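Local coordinates for cytoplasmic Protein STM1381 (Salmonella enterica subsp. enterica serovar Typhimurium, PDB 3SOZ), which is of unknown function but probably belongs to the class I glutamine amidotransferase-like proteins, at residues A[103-108]-A[138-143]. Numbering follows the deposited sequence.
Sequences LIADYV and AEVLPV
Val140 sends its two methyls to two residues three positions apart on one face of helix 100-109, Ala105 and Val108. Its CG1 is placed anti to the backbone N (chi1 -175°), and CG1 of Val108 is likewise anti to its own N (chi1 169°); the two side chains reach toward each other and meet tip to tip, Val140 CG1 to Val108 CG1 at 4.1 Å. The second branch, Val140 CG2, rests on Ala105, 3.9 Å from CB and 4.1 Å from CA. With only a methyl on Ala105, the backbones come near here, the CA atoms of Ala105 and Val140 being 6.4 Å apart. The contact joins helix 100-109 to the short helix 137-140, and both pack on the large mixed sheet: Val108 and Val140 each also touch Leu114 of strand 113-117 and Tyr208 of strand 200-208. Around this apolar patch, polar groups are tied to other partners, Glu139 OE1 to the hydroxyl of Tyr208 and Tyr107 OH to the carbonyl of Tyr71. No hydrogen bond crosses between the segments and the three touching residues are buried, so the contact between them rests on van der Waals packing of methyls, and probably on the exclusion of water, with no directional bond between the two segments.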
ATOM      1  N   LEU A 103      22.439   7.582 -10.954  1.00 60.85           N
ATOM      2  CA  LEU A 103      23.471   8.546 -10.614  1.00 61.79           C
ATOM      3  C   LEU A 103      24.128   8.300  -9.273  1.00 61.91           C
ATOM      4  O   LEU A 103      25.350   8.358  -9.178  1.00 62.25           O
ATOM      5  CB  LEU A 103      22.965   9.989 -10.691  1.00 61.95           C
ATOM      6  CG  LEU A 103      23.092  10.570 -12.102  1.00 63.95           C
ATOM      7  CD1 LEU A 103      22.011  11.635 -12.456  1.00 63.90           C
ATOM      8  CD2 LEU A 103      24.534  11.080 -12.321  1.00 66.86           C
ATOM      9  N   ILE A 104      23.333   8.029  -8.242  1.00 62.31           N
ATOM     10  CA  ILE A 104      23.894   7.811  -6.912  1.00 62.76           C
ATOM     11  C   ILE A 104      24.631   6.471  -6.887  1.00 63.29           C
ATOM     12  O   ILE A 104      25.724   6.356  -6.313  1.00 63.74           O
ATOM     13  CB  ILE A 104      22.828   7.971  -5.811  1.00 62.63           C
ATOM     14  CG1 ILE A 104      22.472   9.456  -5.667  1.00 62.72           C
ATOM     15  CG2 ILE A 104      23.331   7.462  -4.459  1.00 63.60           C
ATOM     16  CD1 ILE A 104      21.057   9.727  -5.289  1.00 60.20           C
ATOM     17  N   ALA A 105      24.062   5.481  -7.555  1.00 63.63           N
ATOM     18  CA  ALA A 105      24.684   4.182  -7.656  1.00 64.78           C
ATOM     19  C   ALA A 105      26.076   4.279  -8.292  1.00 66.06           C
ATOM     20  O   ALA A 105      27.075   3.773  -7.721  1.00 66.94           O
ATOM     21  CB  ALA A 105      23.801   3.235  -8.467  1.00 64.84           C
ATOM     22  N   ASP A 106      26.121   4.899  -9.480  1.00 65.97           N
ATOM     23  CA  ASP A 106      27.343   5.137 -10.214  1.00 65.61           C
ATOM     24  C   ASP A 106      28.320   5.788  -9.274  1.00 65.82           C
ATOM     25  O   ASP A 106      29.397   5.233  -9.049  1.00 66.34           O
ATOM     26  CB  ASP A 106      27.087   5.999 -11.463  1.00 65.46           C
ATOM     27  CG  ASP A 106      26.475   5.185 -12.627  1.00 65.94           C
ATOM     28  OD1 ASP A 106      26.146   3.980 -12.471  1.00 63.44           O
ATOM     29  OD2 ASP A 106      26.317   5.756 -13.721  1.00 67.81           O
ATOM     30  N   TYR A 107      27.930   6.920  -8.682  1.00 65.57           N
ATOM     31  CA  TYR A 107      28.777   7.648  -7.741  1.00 65.35           C
ATOM     32  C   TYR A 107      29.405   6.755  -6.678  1.00 65.71           C
ATOM     33  O   TYR A 107      30.606   6.822  -6.432  1.00 66.24           O
ATOM     34  CB  TYR A 107      27.969   8.743  -7.069  1.00 65.69           C
ATOM     35  CG  TYR A 107      28.582   9.307  -5.807  1.00 65.64           C
ATOM     36  CD1 TYR A 107      28.320   8.728  -4.579  1.00 66.78           C
ATOM     37  CD2 TYR A 107      29.390  10.437  -5.841  1.00 66.42           C
ATOM     38  CE1 TYR A 107      28.869   9.222  -3.407  1.00 67.73           C
ATOM     39  CE2 TYR A 107      29.954  10.956  -4.671  1.00 68.24           C
ATOM     40  CZ  TYR A 107      29.681  10.333  -3.448  1.00 69.42           C
ATOM     41  OH  TYR A 107      30.195  10.813  -2.261  1.00 70.18           O
ATOM     42  N   VAL A 108      28.584   5.932  -6.039  1.00 65.67           N
ATOM     43  CA  VAL A 108      29.053   5.069  -4.968  1.00 65.46           C
ATOM     44  C   VAL A 108      30.066   4.039  -5.475  1.00 66.17           C
ATOM     45  O   VAL A 108      31.146   3.911  -4.901  1.00 66.44           O
ATOM     46  CB  VAL A 108      27.873   4.381  -4.223  1.00 65.29           C
ATOM     47  CG1 VAL A 108      28.372   3.283  -3.276  1.00 63.58           C
ATOM     48  CG2 VAL A 108      27.074   5.399  -3.476  1.00 63.90           C
ATOM     49  N   ALA A 138      18.569  -0.788  -4.515  1.00 60.89           N
ATOM     50  CA  ALA A 138      18.424  -2.016  -3.723  1.00 61.63           C
ATOM     51  C   ALA A 138      19.775  -2.725  -3.725  1.00 62.17           C
ATOM     52  O   ALA A 138      20.333  -3.075  -2.677  1.00 62.53           O
ATOM     53  CB  ALA A 138      17.337  -2.917  -4.296  1.00 61.41           C
ATOM     54  N   GLU A 139      20.295  -2.874  -4.937  1.00 62.21           N
ATOM     55  CA  GLU A 139      21.624  -3.404  -5.240  1.00 62.10           C
ATOM     56  C   GLU A 139      22.763  -2.717  -4.447  1.00 60.29           C
ATOM     57  O   GLU A 139      23.634  -3.383  -3.950  1.00 59.54           O
ATOM     58  CB  GLU A 139      21.820  -3.200  -6.741  1.00 63.54           C
ATOM     59  CG  GLU A 139      22.436  -4.324  -7.564  1.00 68.46           C
ATOM     60  CD  GLU A 139      23.147  -3.732  -8.799  1.00 73.56           C
ATOM     61  OE1 GLU A 139      24.146  -2.994  -8.606  1.00 74.75           O
ATOM     62  OE2 GLU A 139      22.704  -3.976  -9.945  1.00 74.83           O
ATOM     63  N   VAL A 140      22.747  -1.394  -4.330  1.00 58.87           N
ATOM     64  CA  VAL A 140      23.756  -0.653  -3.576  1.00 57.93           C
ATOM     65  C   VAL A 140      23.793  -0.911  -2.050  1.00 59.16           C
ATOM     66  O   VAL A 140      24.866  -0.952  -1.449  1.00 59.99           O
ATOM     67  CB  VAL A 140      23.569   0.843  -3.781  1.00 57.40           C
ATOM     68  CG1 VAL A 140      24.673   1.635  -3.124  1.00 56.39           C
ATOM     69  CG2 VAL A 140      23.488   1.166  -5.231  1.00 57.16           C
ATOM     70  N   LEU A 141      22.628  -1.074  -1.417  1.00 59.47           N
ATOM     71  CA  LEU A 141      22.524  -1.142   0.056  1.00 58.17           C
ATOM     72  C   LEU A 141      22.954  -2.477   0.651  1.00 57.58           C
ATOM     73  O   LEU A 141      22.756  -3.540   0.037  1.00 56.78           O
ATOM     74  CB  LEU A 141      21.090  -0.815   0.533  1.00 58.33           C
ATOM     75  CG  LEU A 141      20.486   0.461  -0.087  1.00 58.34           C
ATOM     76  CD1 LEU A 141      18.999   0.642   0.309  1.00 54.05           C
ATOM     77  CD2 LEU A 141      21.345   1.726   0.208  1.00 53.86           C
ATOM     78  N   PRO A 142      23.528  -2.418   1.874  1.00 57.21           N
ATOM     79  CA  PRO A 142      24.017  -3.582   2.573  1.00 57.03           C
ATOM     80  C   PRO A 142      22.918  -4.368   3.279  1.00 57.31           C
ATOM     81  O   PRO A 142      23.214  -5.370   3.956  1.00 57.60           O
ATOM     82  CB  PRO A 142      25.008  -2.984   3.563  1.00 57.58           C
ATOM     83  CG  PRO A 142      24.503  -1.584   3.816  1.00 57.00           C
ATOM     84  CD  PRO A 142      23.817  -1.159   2.599  1.00 56.83           C
ATOM     85  N   VAL A 143      21.664  -3.926   3.109  1.00 57.71           N
ATOM     86  CA  VAL A 143      20.446  -4.636   3.621  1.00 57.16           C
ATOM     87  C   VAL A 143      19.449  -5.093   2.533  1.00 57.42           C
ATOM     88  O   VAL A 143      19.337  -4.468   1.448  1.00 57.39           O
ATOM     89  CB  VAL A 143      19.727  -3.818   4.659  1.00 56.64           C
ATOM     90  CG1 VAL A 143      20.567  -3.737   5.930  1.00 56.26           C
ATOM     91  CG2 VAL A 143      19.459  -2.417   4.123  1.00 57.26           C
TER